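Local coordinates for protein iron-regulated transcriptional activator AFT2 (Saccharomyces cerevisiae, PDB 4LMG) that activates the iron regulon of yeast when iron is low, binding the CACCC iron-responsive element of target promoters through a zinc-containing WRKY-GCM1 domain, at residues Glu39-Cys50 against Cys73-Tyr81. Numbering follows the deposited sequence.
Sequences ERSDSSKVTFKC and CPFRIRAAY. With ZN (zinc ion), chain I; nucleotides of chain H; nucleotides of chain G.
Arg76 lies sandwiched between Lys49 and the terminal adenine of DNA chain H: Lys49 CD stands 3.7 Å above the centre of its guanidinium, and DA1 C2 covers the other face. The Lys49 and Arg76 side chains run side by side and point the same way. Glu39 crosses Arg76 at about a right angle; its OE1 accepts a weak hydrogen bond, part of a salt bridge, from Arg76 NE (3.4 Å) at the guanidinium edge, the planes 66° apart. A bend at chi2 (-58°) folds Arg76 back, letting NH1 donate to both Cys73 O (2.8 Å), on a lone pair, and Phe75 O, from above its carbonyl plane. These bonds fix the guanidinium's rotation and tie the start of strand 76-81 to the loop that carries Cys73. Cys73 SG and Cys50 SG, at the end of strand 45-50, each bind zinc at 2.3 Å, with His97 and His99 completing the site, while Cys50 SG also meets the Phe75 ring obliquely.

Antiparallel strands 45-50 and 76-81 are joined by hydrogen bonds in the pairs Val46-Ala79 and Phe48-Ile77. On the face of those four residues, the Phe48 ring turns its edge to Ala79 CB and packs against helix 21-29, on Lys22 and Leu25. Lys45, Thr47 and Arg78 occupy the DNA face. Bent at chi3 (64°), Lys45 brings NZ to N7 of DA2 of chain H (2.7 Å), its CD passing 3.6 Å from Arg78 NE, and Thr47 OG1 donates to the DA2 phosphate oxygen OP1 (2.9 Å). One sheet of the WRKY-GCM1 fold thus joins base reading, phosphate binding and the zinc site; Glu39, bridged to Arg76 and by a long contact to Lys49 NZ, probably offsets their like charges.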
loop_
_atom_site.group_PDB
_atom_site.type_symbol
_atom_site.label_atom_id
_atom_site.label_comp_id
_atom_site.label_asym_id
_atom_site.label_seq_id
_atom_site.Cartn_x
_atom_site.Cartn_y
_atom_site.Cartn_z
ATOM N N GLU A 39 -9.320 4.376 -2.644
ATOM C CA GLU A 39 -8.163 4.938 -3.320
ATOM C C GLU A 39 -7.178 5.435 -2.277
ATOM O O GLU A 39 -5.963 5.289 -2.427
ATOM C CB GLU A 39 -8.587 6.099 -4.217
ATOM C CG GLU A 39 -7.430 6.840 -4.862
ATOM C CD GLU A 39 -7.895 7.900 -5.839
ATOM O OE1 GLU A 39 -8.757 8.723 -5.466
ATOM O OE2 GLU A 39 -7.404 7.907 -6.985
ATOM N N ARG A 40 -7.718 6.011 -1.209
ATOM C CA ARG A 40 -6.907 6.656 -0.188
ATOM C C ARG A 40 -7.743 6.919 1.054
ATOM O O ARG A 40 -8.939 7.185 0.959
ATOM C CB ARG A 40 -6.366 7.976 -0.736
ATOM C CG ARG A 40 -5.633 8.841 0.266
ATOM C CD ARG A 40 -5.207 10.151 -0.380
ATOM N NE ARG A 40 -4.466 9.927 -1.619
ATOM C CZ ARG A 40 -5.015 9.912 -2.829
ATOM N NH1 ARG A 40 -6.319 10.113 -2.970
ATOM N NH2 ARG A 40 -4.262 9.695 -3.900
ATOM N N SER A 41 -7.117 6.838 2.222
ATOM C CA SER A 41 -7.799 7.203 3.457
ATOM C C SER A 41 -6.854 7.788 4.502
ATOM O O SER A 41 -5.663 7.469 4.535
ATOM C CB SER A 41 -8.541 6.003 4.046
ATOM O OG SER A 41 -7.635 5.063 4.596
ATOM N N ASP A 42 -7.403 8.668 5.332
ATOM C CA ASP A 42 -6.756 9.122 6.556
ATOM C C ASP A 42 -7.852 9.265 7.609
ATOM O O ASP A 42 -9.010 8.965 7.334
ATOM C CB ASP A 42 -5.990 10.434 6.338
ATOM C CG ASP A 42 -6.889 11.580 5.911
ATOM O OD1 ASP A 42 -7.891 11.846 6.605
ATOM O OD2 ASP A 42 -6.592 12.222 4.880
ATOM N N SER A 43 -7.500 9.712 8.808
ATOM C CA SER A 43 -8.466 9.729 9.906
ATOM C C SER A 43 -9.702 10.603 9.656
ATOM O O SER A 43 -10.730 10.427 10.309
ATOM C CB SER A 43 -7.791 10.125 11.223
ATOM O OG SER A 43 -7.016 9.054 11.732
ATOM N N SER A 44 -9.607 11.530 8.709
ATOM C CA SER A 44 -10.703 12.462 8.465
ATOM C C SER A 44 -11.113 12.563 6.999
ATOM O O SER A 44 -11.762 13.529 6.603
ATOM C CB SER A 44 -10.346 13.852 8.998
ATOM O OG SER A 44 -10.088 13.812 10.389
ATOM N N LYS A 45 -10.742 11.569 6.197
ATOM C CA LYS A 45 -11.108 11.564 4.783
ATOM C C LYS A 45 -10.883 10.206 4.129
ATOM O O LYS A 45 -9.842 9.576 4.319
ATOM C CB LYS A 45 -10.326 12.630 4.015
ATOM C CG LYS A 45 -10.547 12.582 2.513
ATOM C CD LYS A 45 -9.624 13.539 1.782
ATOM C CE LYS A 45 -8.163 13.151 1.956
ATOM N NZ LYS A 45 -7.264 14.135 1.294
ATOM N N VAL A 46 -11.867 9.764 3.354
ATOM C CA VAL A 46 -11.738 8.539 2.577
ATOM C C VAL A 46 -12.200 8.785 1.148
ATOM O O VAL A 46 -13.285 9.320 0.918
ATOM C CB VAL A 46 -12.564 7.391 3.173
ATOM C CG1 VAL A 46 -12.228 6.084 2.465
ATOM C CG2 VAL A 46 -12.308 7.277 4.663
ATOM N N THR A 47 -11.364 8.405 0.190
ATOM C CA THR A 47 -11.711 8.535 -1.218
ATOM C C THR A 47 -11.925 7.157 -1.827
ATOM O O THR A 47 -11.086 6.271 -1.692
ATOM C CB THR A 47 -10.619 9.274 -2.005
ATOM O OG1 THR A 47 -10.474 10.601 -1.489
ATOM C CG2 THR A 47 -10.986 9.349 -3.478
ATOM N N PHE A 48 -13.061 6.986 -2.492
ATOM C CA PHE A 48 -13.422 5.710 -3.086
ATOM C C PHE A 48 -13.453 5.815 -4.603
ATOM O O PHE A 48 -13.658 6.896 -5.156
ATOM C CB PHE A 48 -14.796 5.263 -2.585
ATOM C CG PHE A 48 -14.892 5.141 -1.092
ATOM C CD1 PHE A 48 -15.191 6.244 -0.310
ATOM C CD2 PHE A 48 -14.698 3.919 -0.471
ATOM C CE1 PHE A 48 -15.289 6.131 1.062
ATOM C CE2 PHE A 48 -14.793 3.800 0.899
ATOM C CZ PHE A 48 -15.090 4.908 1.667
ATOM N N LYS A 49 -13.251 4.684 -5.269
ATOM C CA LYS A 49 -13.404 4.612 -6.717
ATOM C C LYS A 49 -13.798 3.200 -7.134
ATOM O O LYS A 49 -13.885 2.299 -6.299
ATOM C CB LYS A 49 -12.116 5.036 -7.422
ATOM C CG LYS A 49 -10.919 4.150 -7.119
ATOM C CD LYS A 49 -9.687 4.661 -7.835
ATOM C CE LYS A 49 -8.460 3.835 -7.493
ATOM N NZ LYS A 49 -7.226 4.466 -8.038
ATOM N N CYS A 50 -14.043 3.010 -8.426
ATOM C CA CYS A 50 -14.384 1.687 -8.936
ATOM C C CYS A 50 -13.163 0.786 -8.920
ATOM O O CYS A 50 -12.073 1.201 -9.313
ATOM C CB CYS A 50 -14.940 1.773 -10.359
ATOM S SG CYS A 50 -16.623 2.417 -10.474
ATOM N N CYS A 73 -11.567 4.574 -14.878
ATOM C CA CYS A 73 -12.864 5.175 -14.600
ATOM C C CYS A 73 -12.734 6.391 -13.689
ATOM O O CYS A 73 -12.083 6.323 -12.649
ATOM C CB CYS A 73 -13.803 4.148 -13.970
ATOM S SG CYS A 73 -15.455 4.781 -13.658
ATOM N N PRO A 74 -13.370 7.507 -14.077
ATOM C CA PRO A 74 -13.284 8.794 -13.378
ATOM C C PRO A 74 -14.175 8.875 -12.138
ATOM O O PRO A 74 -13.964 9.747 -11.297
ATOM C CB PRO A 74 -13.776 9.785 -14.434
ATOM C CG PRO A 74 -14.761 8.997 -15.231
ATOM C CD PRO A 74 -14.216 7.591 -15.283
ATOM N N PHE A 75 -15.158 7.984 -12.039
ATOM C CA PHE A 75 -16.075 7.958 -10.900
ATOM C C PHE A 75 -15.326 8.057 -9.574
ATOM O O PHE A 75 -14.340 7.351 -9.353
ATOM C CB PHE A 75 -16.916 6.681 -10.934
ATOM C CG PHE A 75 -17.910 6.571 -9.809
ATOM C CD1 PHE A 75 -17.618 5.830 -8.675
ATOM C CD2 PHE A 75 -19.146 7.195 -9.893
ATOM C CE1 PHE A 75 -18.537 5.719 -7.643
ATOM C CE2 PHE A 75 -20.066 7.088 -8.867
ATOM C CZ PHE A 75 -19.761 6.349 -7.740
ATOM N N ARG A 76 -15.795 8.938 -8.694
ATOM C CA ARG A 76 -15.161 9.130 -7.394
ATOM C C ARG A 76 -16.175 9.417 -6.293
ATOM O O ARG A 76 -17.127 10.168 -6.490
ATOM C CB ARG A 76 -14.141 10.271 -7.447
ATOM C CG ARG A 76 -12.861 9.952 -8.199
ATOM C CD ARG A 76 -12.153 8.745 -7.606
ATOM N NE ARG A 76 -10.840 8.531 -8.209
ATOM C CZ ARG A 76 -10.648 7.994 -9.411
ATOM N NH1 ARG A 76 -11.686 7.618 -10.148
ATOM N NH2 ARG A 76 -9.418 7.833 -9.877
ATOM N N ILE A 77 -15.961 8.811 -5.133
ATOM C CA ILE A 77 -16.733 9.151 -3.946
ATOM C C ILE A 77 -15.782 9.664 -2.873
ATOM O O ILE A 77 -14.754 9.044 -2.593
ATOM C CB ILE A 77 -17.511 7.946 -3.401
ATOM C CG1 ILE A 77 -18.463 7.397 -4.466
ATOM C CG2 ILE A 77 -18.287 8.335 -2.154
ATOM C CD1 ILE A 77 -19.318 6.255 -3.978
ATOM N N ARG A 78 -16.117 10.803 -2.282
ATOM C CA ARG A 78 -15.265 11.397 -1.262
ATOM C C ARG A 78 -16.035 11.639 0.029
ATOM O O ARG A 78 -17.001 12.396 0.053
ATOM C CB ARG A 78 -14.651 12.701 -1.775
ATOM C CG ARG A 78 -13.589 13.300 -0.865
ATOM C CD ARG A 78 -12.751 14.318 -1.620
ATOM N NE ARG A 78 -11.787 14.992 -0.758
ATOM C CZ ARG A 78 -11.999 16.173 -0.185
ATOM N NH1 ARG A 78 -13.144 16.812 -0.385
ATOM N NH2 ARG A 78 -11.066 16.716 0.587
ATOM N N ALA A 79 -15.618 10.966 1.093
ATOM C CA ALA A 79 -16.191 11.189 2.410
ATOM C C ALA A 79 -15.205 11.993 3.241
ATOM O O ALA A 79 -14.046 11.605 3.385
ATOM C CB ALA A 79 -16.506 9.868 3.086
ATOM N N ALA A 80 -15.663 13.116 3.781
ATOM C CA ALA A 80 -14.792 14.010 4.536
ATOM C C ALA A 80 -15.399 14.400 5.880
ATOM O O ALA A 80 -16.581 14.718 5.971
ATOM C CB ALA A 80 -14.474 15.253 3.715
ATOM N N TYR A 81 -14.577 14.380 6.923
ATOM C CA TYR A 81 -15.039 14.740 8.253
ATOM C C TYR A 81 -14.906 16.235 8.513
ATOM O O TYR A 81 -13.809 16.792 8.460
ATOM C CB TYR A 81 -14.278 13.954 9.319
ATOM C CG TYR A 81 -14.783 14.194 10.721
ATOM C CD1 TYR A 81 -14.053 14.955 11.625
ATOM C CD2 TYR A 81 -15.996 13.664 11.139
ATOM C CE1 TYR A 81 -14.513 15.175 12.908
ATOM C CE2 TYR A 81 -16.466 13.881 12.418
ATOM C CZ TYR A 81 -15.722 14.635 13.298
ATOM O OH TYR A 81 -16.194 14.849 14.573
HETATM ZN ZN ZN I . -16.654 3.151 -12.633
ATOM P P DA H 2 -7.701 13.288 -2.633
ATOM O OP1 DA H 2 -7.999 12.180 -1.695
ATOM O OP2 DA H 2 -8.253 14.632 -2.355
ATOM O "O5'" DA H 2 -6.105 13.388 -2.792
ATOM C "C5'" DA H 2 -5.525 13.863 -4.010
ATOM C "C4'" DA H 2 -4.096 14.371 -3.854
ATOM O "O4'" DA H 2 -3.838 14.787 -2.487
ATOM C "C3'" DA H 2 -2.986 13.389 -4.213
ATOM O "O3'" DA H 2 -1.938 14.097 -4.857
ATOM C "C2'" DA H 2 -2.530 12.846 -2.863
ATOM C "C1'" DA H 2 -2.827 13.996 -1.904
ATOM N N9 DA H 2 -3.338 13.524 -0.626
ATOM C C8 DA H 2 -4.620 13.622 -0.167
ATOM N N7 DA H 2 -4.796 13.099 1.022
ATOM C C5 DA H 2 -3.544 12.623 1.364
ATOM C C6 DA H 2 -3.065 11.958 2.506
ATOM N N6 DA H 2 -3.838 11.651 3.550
ATOM N N1 DA H 2 -1.760 11.620 2.528
ATOM C C2 DA H 2 -0.994 11.931 1.476
ATOM N N3 DA H 2 -1.331 12.556 0.349
ATOM C C4 DA H 2 -2.633 12.874 0.359
ATOM O "O5'" DA H 1 -11.206 15.704 -4.356
ATOM C "C5'" DA H 1 -11.240 14.670 -5.337
ATOM C "C4'" DA H 1 -10.363 13.499 -4.929
ATOM O "O4'" DA H 1 -10.535 12.414 -5.872
ATOM C "C3'" DA H 1 -8.866 13.770 -4.939
ATOM O "O3'" DA H 1 -8.198 12.841 -4.094
ATOM C "C2'" DA H 1 -8.516 13.540 -6.405
ATOM C "C1'" DA H 1 -9.466 12.411 -6.798
ATOM N N9 DA H 1 -10.030 12.565 -8.136
ATOM C C8 DA H 1 -11.092 13.347 -8.499
ATOM N N7 DA H 1 -11.381 13.290 -9.777
ATOM C C5 DA H 1 -10.444 12.408 -10.288
ATOM C C6 DA H 1 -10.212 11.921 -11.590
ATOM N N6 DA H 1 -10.946 12.276 -12.651
ATOM N N1 DA H 1 -9.193 11.052 -11.759
ATOM C C2 DA H 1 -8.462 10.699 -10.694
ATOM N N3 DA H 1 -8.583 11.088 -9.426
ATOM C C4 DA H 1 -9.602 11.951 -9.290
ATOM P P DA G 11 -7.405 1.540 4.516
ATOM O OP1 DA G 11 -7.809 0.119 4.544
ATOM O OP2 DA G 11 -8.434 2.600 4.615
ATOM O "O5'" DA G 11 -6.336 1.809 5.673
ATOM C "C5'" DA G 11 -5.319 0.855 5.918
ATOM C "C4'" DA G 11 -3.979 1.510 6.214
ATOM O "O4'" DA G 11 -3.370 1.991 4.986
ATOM C "C3'" DA G 11 -3.972 2.692 7.178
ATOM O "O3'" DA G 11 -2.787 2.519 7.947
ATOM C "C2'" DA G 11 -3.933 3.902 6.240
ATOM C "C1'" DA G 11 -3.105 3.377 5.068
ATOM N N9 DA G 11 -3.427 3.940 3.756
ATOM C C8 DA G 11 -4.659 4.300 3.281
ATOM N N7 DA G 11 -4.634 4.766 2.051
ATOM C C5 DA G 11 -3.296 4.701 1.693
ATOM C C6 DA G 11 -2.605 5.049 0.512
ATOM N N6 DA G 11 -3.198 5.548 -0.577
ATOM N N1 DA G 11 -1.269 4.860 0.490
ATOM C C2 DA G 11 -0.672 4.354 1.576
ATOM N N3 DA G 11 -1.213 3.992 2.737
ATOM C C4 DA G 11 -2.542 4.191 2.732
HETATM O O HOH W 1 -13.857 4.880 -10.507
HETATM O O HOH W 2 -11.396 3.410 -10.960
#